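PDB 2H0U: NADPH-flavin oxidoreductase from Helicobacter pylori, which binds FMN and probably uses NAD(P)H to reduce flavins or nitro compounds, working as a two-subunit enzyme of the nitroreductase family. Local coordinates for residues A[23-27]-A[28-32]; A[33-36]-A[37-41]; A[205-209]-A[210-214]. All coordinates share one frame; numbering follows the deposited sequence.

Interaction 1: residues A[23-27]-A[28-32]; sequences RRISQ and KDWEA
S26 gives way to the first turn of a helix here: its carbonyl O takes W30 N at 2.9 Å, and one residue on Q27 O takes E31 N at 3.0 Å, so the i to i+4 pattern starts right at the cap. S26 is the N-cap. Its hydroxyl OG accepts D29 N at 3.1 Å with an N-H...O angle of 162°, a bond that suits OG held between the backbone N and the carbonyl carbon (chi1 75°), because from there it faces the amide N-H groups of the first turn. D29 turns its carboxylate back toward the cap. Instead of taking S26 N directly, OD2 receives a bond of 2.7 Å from a water, and that water in turn accepts S26 N; the return half of a capping box is thus made through a solvent molecule. The other oxygen of D29, OD1, is in a salt bridge with R3 of the second subunit. On the buried side, I25 lays its CG2 branch against the start of the helix, 3.8 Å from D29 CB and 4.1 Å from W30 CB, while CD1 reaches the indole obliquely, 4.1 Å from W30 CE3. The W30 ring runs on inward to stack on H79, and its NE1 is hydrogen-bonded to Y213 OH of the second subunit. With I25 just ahead of the cap and W30 four residues beyond it, the apolar pair forms a hydrophobic staple outside the capping bond, the two together making a classic N-terminal helix cap for helix 27-38.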
loop_
_atom_site.group_PDB
_atom_site.type_symbol
_atom_site.label_atom_id
_atom_site.label_comp_id
_atom_site.label_asym_id
_atom_site.label_seq_id
_atom_site.Cartn_x
_atom_site.Cartn_y
_atom_site.Cartn_z
ATOM N N ARG A 23 -25.803 5.486 -11.210
ATOM C CA ARG A 23 -25.822 5.406 -9.764
ATOM C C ARG A 23 -24.559 6.080 -9.269
ATOM O O ARG A 23 -23.472 5.665 -9.640
ATOM C CB ARG A 23 -25.818 3.948 -9.343
ATOM C CG ARG A 23 -26.430 3.726 -8.015
ATOM C CD ARG A 23 -26.419 2.245 -7.724
ATOM N NE ARG A 23 -26.381 2.063 -6.289
ATOM C CZ ARG A 23 -26.171 0.904 -5.689
ATOM N NH1 ARG A 23 -25.992 -0.195 -6.402
ATOM N NH2 ARG A 23 -26.149 0.856 -4.371
ATOM N N ARG A 24 -24.680 7.129 -8.468
ATOM C CA ARG A 24 -23.467 7.768 -7.963
ATOM C C ARG A 24 -23.305 7.591 -6.458
ATOM O O ARG A 24 -24.266 7.318 -5.725
ATOM C CB ARG A 24 -23.358 9.234 -8.391
ATOM C CG ARG A 24 -21.879 9.667 -8.532
ATOM C CD ARG A 24 -21.686 10.854 -9.512
ATOM N NE ARG A 24 -21.650 12.119 -8.789
ATOM C CZ ARG A 24 -20.541 12.672 -8.316
ATOM N NH1 ARG A 24 -19.370 12.074 -8.516
ATOM N NH2 ARG A 24 -20.599 13.829 -7.661
ATOM N N ILE A 25 -22.068 7.698 -6.012
ATOM C CA ILE A 25 -21.770 7.601 -4.591
ATOM C C ILE A 25 -22.347 8.875 -3.979
ATOM O O ILE A 25 -22.156 9.961 -4.523
ATOM C CB ILE A 25 -20.252 7.524 -4.376
ATOM C CG1 ILE A 25 -19.719 6.279 -5.091
ATOM C CG2 ILE A 25 -19.946 7.481 -2.897
ATOM C CD1 ILE A 25 -18.137 6.238 -5.215
ATOM N N SER A 26 -23.059 8.740 -2.864
ATOM C CA SER A 26 -23.680 9.888 -2.216
ATOM C C SER A 26 -22.620 10.823 -1.634
ATOM O O SER A 26 -21.480 10.404 -1.312
ATOM C CB SER A 26 -24.609 9.408 -1.089
ATOM O OG SER A 26 -23.827 9.002 0.023
ATOM N N GLN A 27 -22.988 12.093 -1.476
ATOM C CA GLN A 27 -22.062 13.058 -0.909
ATOM C C GLN A 27 -21.492 12.587 0.421
ATOM O O GLN A 27 -20.294 12.665 0.656
ATOM C CB GLN A 27 -22.750 14.415 -0.707
ATOM C CG GLN A 27 -21.741 15.538 -0.683
ATOM C CD GLN A 27 -20.994 15.645 -2.019
ATOM O OE1 GLN A 27 -21.585 15.491 -3.109
ATOM N NE2 GLN A 27 -19.683 15.899 -1.941
ATOM N N LYS A 28 -22.358 12.071 1.283
ATOM C CA LYS A 28 -21.897 11.659 2.599
ATOM C C LYS A 28 -20.991 10.416 2.566
ATOM O O LYS A 28 -19.987 10.384 3.288
ATOM C CB LYS A 28 -23.084 11.478 3.539
ATOM C CG LYS A 28 -23.453 12.816 4.194
ATOM C CD LYS A 28 -24.922 12.837 4.533
ATOM C CE LYS A 28 -25.208 12.343 5.931
ATOM N NZ LYS A 28 -26.547 12.880 6.399
ATOM N N ASP A 29 -21.325 9.432 1.720
ATOM C CA ASP A 29 -20.459 8.248 1.570
ATOM C C ASP A 29 -19.088 8.688 1.025
ATOM O O ASP A 29 -18.047 8.182 1.467
ATOM C CB ASP A 29 -21.064 7.163 0.677
ATOM C CG ASP A 29 -22.158 6.343 1.381
ATOM O OD1 ASP A 29 -22.346 6.484 2.613
ATOM O OD2 ASP A 29 -22.814 5.548 0.678
ATOM N N TRP A 30 -19.075 9.601 0.050
ATOM C CA TRP A 30 -17.784 10.026 -0.516
ATOM C C TRP A 30 -16.932 10.738 0.543
ATOM O O TRP A 30 -15.726 10.506 0.637
ATOM C CB TRP A 30 -17.928 10.829 -1.824
ATOM C CG TRP A 30 -16.554 11.144 -2.351
ATOM C CD1 TRP A 30 -15.906 12.368 -2.355
ATOM C CD2 TRP A 30 -15.626 10.191 -2.853
ATOM N NE1 TRP A 30 -14.613 12.213 -2.873
ATOM C CE2 TRP A 30 -14.420 10.889 -3.165
ATOM C CE3 TRP A 30 -15.687 8.787 -3.069
ATOM C CZ2 TRP A 30 -13.285 10.240 -3.680
ATOM C CZ3 TRP A 30 -14.546 8.147 -3.589
ATOM C CH2 TRP A 30 -13.362 8.867 -3.867
ATOM N N GLU A 31 -17.553 11.576 1.375
ATOM C CA GLU A 31 -16.820 12.319 2.396
ATOM C C GLU A 31 -16.242 11.316 3.384
ATOM O O GLU A 31 -15.142 11.503 3.885
ATOM C CB GLU A 31 -17.783 13.287 3.120
ATOM C CG GLU A 31 -18.090 14.533 2.275
ATOM C CD GLU A 31 -19.256 15.361 2.804
ATOM O OE1 GLU A 31 -20.010 14.888 3.713
ATOM O OE2 GLU A 31 -19.442 16.485 2.272
ATOM N N ALA A 32 -16.972 10.242 3.665
ATOM C CA ALA A 32 -16.417 9.210 4.585
ATOM C C ALA A 32 -15.201 8.521 3.985
ATOM O O ALA A 32 -14.214 8.280 4.692
ATOM C CB ALA A 32 -17.455 8.166 4.957
HETATM O O HOH W 1 -23.463 5.995 -1.942
#

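Interaction 2: residues A[33-36]-A[37-41]; sequences LVEV and GRLAP. With FMN (flavin mononucleotide), chain B.
Near the C-terminal end of helix 27-38, E35 and R38 form an i to i+3 salt bridge where the chain heads for the FMN pocket between the subunits. The side chains run side by side and point the same way. R38 grips side-on: NE meets E35 OE1 at 2.8 Å, almost straight at 174°, and NH2 meets E35 OE2 at 2.9 Å on its syn side. Carboxylate and guanidinium are not coplanar but turned 38° apart, NE coming at OE1 from above the carboxylate plane. A bend in R38 at chi3 (76°) swings the guanidinium edge round to face the acid. L39 crosses the acid obliquely, with CD1 3.5 Å from E35 OE2 and CG 3.2 Å from E35 O. The backbone stays helical through R38 N to V34 O (2.8 Å) and L39 N to E35 O (2.9 Å). Within the chain, G37 O accepts Q145 NE2 and V36 packs on helix 131-155; across the interface, R38 NH1 bonds to W207 O of the second subunit, and A40 O accepts NE of its R206, whose NH2 holds the flavin phosphate. P41 CB lies 3.3 Å from FMN O3', so this helix end borders the composite, two-subunit FMN site characteristic of nitroreductases.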
loop_
_atom_site.group_PDB
_atom_site.type_symbol
_atom_site.label_atom_id
_atom_site.label_comp_id
_atom_site.label_asym_id
_atom_site.label_seq_id
_atom_site.Cartn_x
_atom_site.Cartn_y
_atom_site.Cartn_z
ATOM N N LEU A 33 -15.244 8.238 2.689
ATOM C CA LEU A 33 -14.100 7.576 2.045
ATOM C C LEU A 33 -12.880 8.489 2.025
ATOM O O LEU A 33 -11.764 8.039 2.243
ATOM C CB LEU A 33 -14.481 7.074 0.623
ATOM C CG LEU A 33 -15.470 5.910 0.546
ATOM C CD1 LEU A 33 -15.813 5.593 -0.891
ATOM C CD2 LEU A 33 -14.956 4.635 1.280
ATOM N N VAL A 34 -13.087 9.781 1.820
ATOM C CA VAL A 34 -11.953 10.730 1.826
ATOM C C VAL A 34 -11.357 10.757 3.242
ATOM O O VAL A 34 -10.131 10.766 3.413
ATOM C CB VAL A 34 -12.400 12.176 1.452
ATOM C CG1 VAL A 34 -11.213 13.158 1.679
ATOM C CG2 VAL A 34 -12.840 12.219 0.023
ATOM N N GLU A 35 -12.241 10.736 4.232
ATOM C CA GLU A 35 -11.808 10.617 5.627
ATOM C C GLU A 35 -10.974 9.361 5.904
ATOM O O GLU A 35 -9.958 9.424 6.608
ATOM C CB GLU A 35 -13.012 10.755 6.578
ATOM C CG GLU A 35 -12.656 10.685 8.075
ATOM C CD GLU A 35 -11.873 11.899 8.596
ATOM O OE1 GLU A 35 -11.661 12.914 7.873
ATOM O OE2 GLU A 35 -11.532 11.870 9.785
ATOM N N VAL A 36 -11.402 8.215 5.373
ATOM C CA VAL A 36 -10.589 6.990 5.432
ATOM C C VAL A 36 -9.160 7.256 4.915
ATOM O O VAL A 36 -8.174 6.883 5.567
ATOM C CB VAL A 36 -11.276 5.815 4.664
ATOM C CG1 VAL A 36 -10.358 4.581 4.557
ATOM C CG2 VAL A 36 -12.589 5.421 5.376
ATOM N N GLY A 37 -9.059 7.957 3.783
ATOM C CA GLY A 37 -7.770 8.306 3.152
ATOM C C GLY A 37 -6.992 9.251 4.052
ATOM O O GLY A 37 -5.800 9.058 4.252
ATOM N N ARG A 38 -7.674 10.250 4.614
ATOM C CA ARG A 38 -7.028 11.180 5.592
ATOM C C ARG A 38 -6.404 10.455 6.806
ATOM O O ARG A 38 -5.296 10.766 7.233
ATOM C CB ARG A 38 -8.027 12.226 6.097
ATOM C CG ARG A 38 -7.349 13.383 6.837
ATOM C CD ARG A 38 -8.354 14.483 7.247
ATOM N NE ARG A 38 -9.141 14.058 8.412
ATOM C CZ ARG A 38 -8.785 14.242 9.686
ATOM N NH1 ARG A 38 -7.650 14.883 9.988
ATOM N NH2 ARG A 38 -9.590 13.783 10.665
ATOM N N LEU A 39 -7.094 9.441 7.287
ATOM C CA LEU A 39 -6.696 8.739 8.512
ATOM C C LEU A 39 -5.716 7.606 8.286
ATOM O O LEU A 39 -5.293 6.960 9.259
ATOM C CB LEU A 39 -7.946 8.193 9.218
ATOM C CG LEU A 39 -8.898 9.316 9.659
ATOM C CD1 LEU A 39 -10.141 8.653 10.168
ATOM C CD2 LEU A 39 -8.261 10.184 10.789
ATOM N N ALA A 40 -5.323 7.348 7.035
ATOM C CA ALA A 40 -4.349 6.281 6.794
ATOM C C ALA A 40 -3.024 6.490 7.519
ATOM O O ALA A 40 -2.573 7.640 7.693
ATOM C CB ALA A 40 -4.087 6.110 5.278
ATOM N N PRO A 41 -2.370 5.379 7.938
ATOM C CA PRO A 41 -1.017 5.487 8.562
ATOM C C PRO A 41 0.050 5.668 7.522
ATOM O O PRO A 41 -0.152 5.317 6.333
ATOM C CB PRO A 41 -0.820 4.132 9.246
ATOM C CG PRO A 41 -1.704 3.133 8.367
ATOM C CD PRO A 41 -2.876 3.987 7.866
HETATM N N1 FMN B . 6.150 2.494 14.080
HETATM C C2 FMN B . 7.245 2.048 14.807
HETATM O O2 FMN B . 7.260 2.221 16.019
HETATM N N3 FMN B . 8.322 1.463 14.192
HETATM C C4 FMN B . 8.335 1.326 12.827
HETATM O O4 FMN B . 9.229 0.672 12.294
HETATM C C4A FMN B . 7.238 1.813 12.082
HETATM N N5 FMN B . 7.232 1.689 10.715
HETATM C C5A FMN B . 6.127 2.063 9.969
HETATM C C6 FMN B . 6.184 1.875 8.572
HETATM C C7 FMN B . 5.066 2.264 7.818
HETATM C C7M FMN B . 4.958 1.731 6.418
HETATM C C8 FMN B . 3.940 2.866 8.414
HETATM C C8M FMN B . 2.640 3.000 7.610
HETATM C C9 FMN B . 3.911 3.042 9.789
HETATM C C9A FMN B . 5.020 2.658 10.572
HETATM N N10 FMN B . 5.024 2.850 11.961
HETATM C C10 FMN B . 6.132 2.384 12.711
HETATM C "C1'" FMN B . 3.877 3.485 12.691
HETATM C "C2'" FMN B . 3.686 4.963 12.319
HETATM O "O2'" FMN B . 4.458 5.743 13.201
HETATM C "C3'" FMN B . 2.192 5.272 12.480
HETATM O "O3'" FMN B . 1.439 4.502 11.564
HETATM C "C4'" FMN B . 1.795 6.721 12.220
HETATM O "O4'" FMN B . 2.393 7.523 13.224
HETATM C "C5'" FMN B . 0.275 6.974 12.197
HETATM O "O5'" FMN B . -0.236 6.583 13.484
HETATM P P FMN B . -1.380 5.464 13.576
HETATM O O1P FMN B . -0.864 4.275 12.808
HETATM O O2P FMN B . -1.542 5.146 15.061
HETATM O O3P FMN B . -2.668 5.979 12.990
#

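Interaction 3: residues A[205-209]-A[210-214]; sequences TRWKT and EVIYE. With FMN (flavin mononucleotide), chain C.
K208 and T209 open a single short turn with i to i+3 bonds: V211 N to K208 O at 2.9 Å and I212 N to T209 O at 3.1 Å. Both donors stand well above the carbonyl planes instead of at a lone pair. K208 is the N-cap residue, and from Y213 the chain straightens into a strand. Just ahead of the cap, W207 swings its indole back against the turn. V211 sets CG1 over one ring face, offset toward the rim, 3.7 Å from W207 CD2; it is a CH-pi contact to the five-membered ring, from over its face but off-centre, made by the branch lying opposite the V211 backbone N (chi1 178°). I212 brings CG2 in obliquely, 3.7 Å from W207 CD1, a hydrophobic staple between the residue before the cap and the fourth after it. Its other branch folds back over the turn, since CG1 sits between the backbone N and the carbonyl carbon (chi1 51°), and CD1 ends 3.5 Å from T209 O. The W207 NE1 proton goes to Y95 OH of the second subunit. From the start of the turn, T209 runs its CG2 alongside Y213, 4.1 Å from CD2 of that ring. Upstream, R206 binds FMN: NH2 donates to O3P at 2.7 Å, the phosphate lying at the guanidinium edge, while NH1 ties back to T205 O at 3.0 Å and so limits rotation of the group. Y213 and E214 pair in parallel with a strand of the second subunit, and E214 makes a salt bridge to K50 there. This is the C-terminal arm of the nitroreductase dimer, reaching across to extend the partner's sheet.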
loop_
_atom_site.group_PDB
_atom_site.type_symbol
_atom_site.label_atom_id
_atom_site.label_comp_id
_atom_site.label_asym_id
_atom_site.label_seq_id
_atom_site.Cartn_x
_atom_site.Cartn_y
_atom_site.Cartn_z
ATOM N N THR A 205 -8.385 -15.129 -8.823
ATOM C CA THR A 205 -7.353 -16.103 -9.150
ATOM C C THR A 205 -6.084 -15.652 -8.466
ATOM O O THR A 205 -5.615 -14.529 -8.695
ATOM C CB THR A 205 -7.089 -16.251 -10.675
ATOM O OG1 THR A 205 -6.937 -14.951 -11.276
ATOM C CG2 THR A 205 -8.260 -17.025 -11.353
ATOM N N ARG A 206 -5.546 -16.514 -7.629
ATOM C CA ARG A 206 -4.329 -16.193 -6.851
ATOM C C ARG A 206 -3.459 -17.427 -6.734
ATOM O O ARG A 206 -3.969 -18.552 -6.848
ATOM C CB ARG A 206 -4.705 -15.730 -5.418
ATOM C CG ARG A 206 -5.397 -14.346 -5.297
ATOM C CD ARG A 206 -4.514 -13.197 -5.815
ATOM N NE ARG A 206 -5.153 -11.898 -5.554
ATOM C CZ ARG A 206 -6.096 -11.354 -6.316
ATOM N NH1 ARG A 206 -6.488 -11.938 -7.439
ATOM N NH2 ARG A 206 -6.634 -10.203 -5.958
ATOM N N TRP A 207 -2.168 -17.247 -6.447
ATOM C CA TRP A 207 -1.351 -18.374 -5.999
ATOM C C TRP A 207 -1.987 -19.040 -4.777
ATOM O O TRP A 207 -2.621 -18.368 -3.972
ATOM C CB TRP A 207 0.056 -17.952 -5.593
ATOM C CG TRP A 207 0.960 -17.548 -6.725
ATOM C CD1 TRP A 207 1.488 -16.300 -6.930
ATOM C CD2 TRP A 207 1.473 -18.376 -7.773
ATOM N NE1 TRP A 207 2.290 -16.292 -8.053
ATOM C CE2 TRP A 207 2.300 -17.557 -8.591
ATOM C CE3 TRP A 207 1.337 -19.738 -8.105
ATOM C CZ2 TRP A 207 2.949 -18.048 -9.723
ATOM C CZ3 TRP A 207 2.007 -20.217 -9.225
ATOM C CH2 TRP A 207 2.804 -19.380 -10.013
ATOM N N LYS A 208 -1.787 -20.345 -4.640
ATOM C CA LYS A 208 -2.178 -21.074 -3.404
ATOM C C LYS A 208 -1.300 -20.633 -2.234
ATOM O O LYS A 208 -0.153 -20.152 -2.416
ATOM C CB LYS A 208 -2.070 -22.607 -3.575
ATOM C CG LYS A 208 -3.003 -23.150 -4.606
ATOM C CD LYS A 208 -3.071 -24.696 -4.605
ATOM C CE LYS A 208 -4.332 -25.279 -3.862
ATOM N NZ LYS A 208 -5.648 -24.684 -4.332
ATOM N N THR A 209 -1.854 -20.787 -1.032
ATOM C CA THR A 209 -1.206 -20.316 0.209
ATOM C C THR A 209 0.290 -20.647 0.302
ATOM O O THR A 209 1.070 -19.756 0.598
ATOM C CB THR A 209 -1.930 -20.829 1.446
ATOM O OG1 THR A 209 -3.311 -20.488 1.340
ATOM C CG2 THR A 209 -1.363 -20.165 2.723
ATOM N N GLU A 210 0.650 -21.916 0.064
ATOM C CA GLU A 210 2.032 -22.444 0.219
ATOM C C GLU A 210 3.014 -21.734 -0.679
ATOM O O GLU A 210 4.212 -21.642 -0.378
ATOM C CB GLU A 210 2.107 -23.927 -0.152
ATOM C CG GLU A 210 1.105 -24.754 0.581
ATOM C CD GLU A 210 -0.125 -25.044 -0.274
ATOM O OE1 GLU A 210 -1.071 -24.196 -0.289
ATOM O OE2 GLU A 210 -0.124 -26.158 -0.908
ATOM N N VAL A 211 2.509 -21.181 -1.761
ATOM C CA VAL A 211 3.381 -20.462 -2.683
ATOM C C VAL A 211 3.752 -19.021 -2.179
ATOM O O VAL A 211 4.888 -18.566 -2.363
ATOM C CB VAL A 211 2.765 -20.432 -4.101
ATOM C CG1 VAL A 211 3.632 -19.653 -5.017
ATOM C CG2 VAL A 211 2.607 -21.858 -4.636
ATOM N N ILE A 212 2.810 -18.338 -1.531
ATOM C CA ILE A 212 2.998 -16.937 -1.158
ATOM C C ILE A 212 3.129 -16.703 0.361
ATOM O O ILE A 212 3.164 -15.564 0.825
ATOM C CB ILE A 212 1.910 -16.017 -1.818
ATOM C CG1 ILE A 212 0.481 -16.564 -1.571
ATOM C CG2 ILE A 212 2.228 -15.884 -3.355
ATOM C CD1 ILE A 212 -0.003 -16.446 -0.085
ATOM N N TYR A 213 3.245 -17.793 1.117
ATOM C CA TYR A 213 3.310 -17.686 2.574
ATOM C C TYR A 213 4.088 -18.839 3.150
ATOM O O TYR A 213 3.823 -20.004 2.807
ATOM C CB TYR A 213 1.906 -17.667 3.159
ATOM C CG TYR A 213 1.883 -17.692 4.686
ATOM C CD1 TYR A 213 2.194 -16.546 5.443
ATOM C CD2 TYR A 213 1.496 -18.850 5.360
ATOM C CE1 TYR A 213 2.143 -16.588 6.856
ATOM C CE2 TYR A 213 1.448 -18.902 6.729
ATOM C CZ TYR A 213 1.776 -17.776 7.472
ATOM O OH TYR A 213 1.706 -17.863 8.842
ATOM N N GLU A 214 5.029 -18.525 4.033
ATOM C CA GLU A 214 5.808 -19.575 4.674
ATOM C C GLU A 214 6.144 -19.235 6.140
ATOM O O GLU A 214 6.404 -18.080 6.477
ATOM C CB GLU A 214 7.071 -19.814 3.834
ATOM C CG GLU A 214 8.172 -20.495 4.538
ATOM C CD GLU A 214 9.302 -20.857 3.610
ATOM O OE1 GLU A 214 9.595 -20.054 2.700
ATOM O OE2 GLU A 214 9.871 -21.950 3.799
HETATM N N1 FMN C . -6.641 -2.626 -13.831
HETATM C C2 FMN C . -6.826 -1.935 -15.020
HETATM O O2 FMN C . -7.673 -2.332 -15.809
HETATM N N3 FMN C . -6.053 -0.850 -15.344
HETATM C C4 FMN C . -5.060 -0.441 -14.490
HETATM O O4 FMN C . -4.470 0.614 -14.711
HETATM C C4A FMN C . -4.846 -1.166 -13.297
HETATM N N5 FMN C . -3.855 -0.776 -12.430
HETATM C C5A FMN C . -3.690 -1.404 -11.206
HETATM C C6 FMN C . -2.672 -0.926 -10.356
HETATM C C7 FMN C . -2.500 -1.571 -9.121
HETATM C C7M FMN C . -1.702 -0.851 -8.072
HETATM C C8 FMN C . -3.276 -2.686 -8.751
HETATM C C8M FMN C . -3.261 -3.168 -7.294
HETATM C C9 FMN C . -4.268 -3.139 -9.607
HETATM C C9A FMN C . -4.465 -2.508 -10.854
HETATM N N10 FMN C . -5.445 -2.964 -11.747
HETATM C C10 FMN C . -5.650 -2.254 -12.956
HETATM C "C1'" FMN C . -6.320 -4.145 -11.450
HETATM C "C2'" FMN C . -5.533 -5.462 -11.382
HETATM O "O2'" FMN C . -5.501 -6.025 -12.671
HETATM C "C3'" FMN C . -6.280 -6.377 -10.404
HETATM O "O3'" FMN C . -6.273 -5.808 -9.109
HETATM C "C4'" FMN C . -5.694 -7.775 -10.240
HETATM O "O4'" FMN C . -5.833 -8.453 -11.477
HETATM C "C5'" FMN C . -6.337 -8.613 -9.118
HETATM O "O5'" FMN C . -7.735 -8.737 -9.436
HETATM P P FMN C . -8.835 -8.225 -8.389
HETATM O O1P FMN C . -8.473 -6.799 -8.067
HETATM O O2P FMN C . -10.179 -8.314 -9.109
HETATM O O3P FMN C . -8.826 -9.086 -7.153
#

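In the fold
Interactions 1 and 2 are the two ends of one helix, 27-38, with centres 14 Å apart; the first starts it and the second delivers the chain to FMN. Interaction 3 sits apart on the C-terminal arm, its centre 35 Å from that of interaction 1 and 30 Å from that of interaction 2, and within this chain it comes no closer to them than about 20 and 18 Å between nearest atoms. The dimer closes that gap: the arm of each subunit lies along helix 27-38 of the other. Two flavin sites result, with P41, at the end of 33-41, bordering one FMN and R206 of 205-214 holding the phosphate of the other.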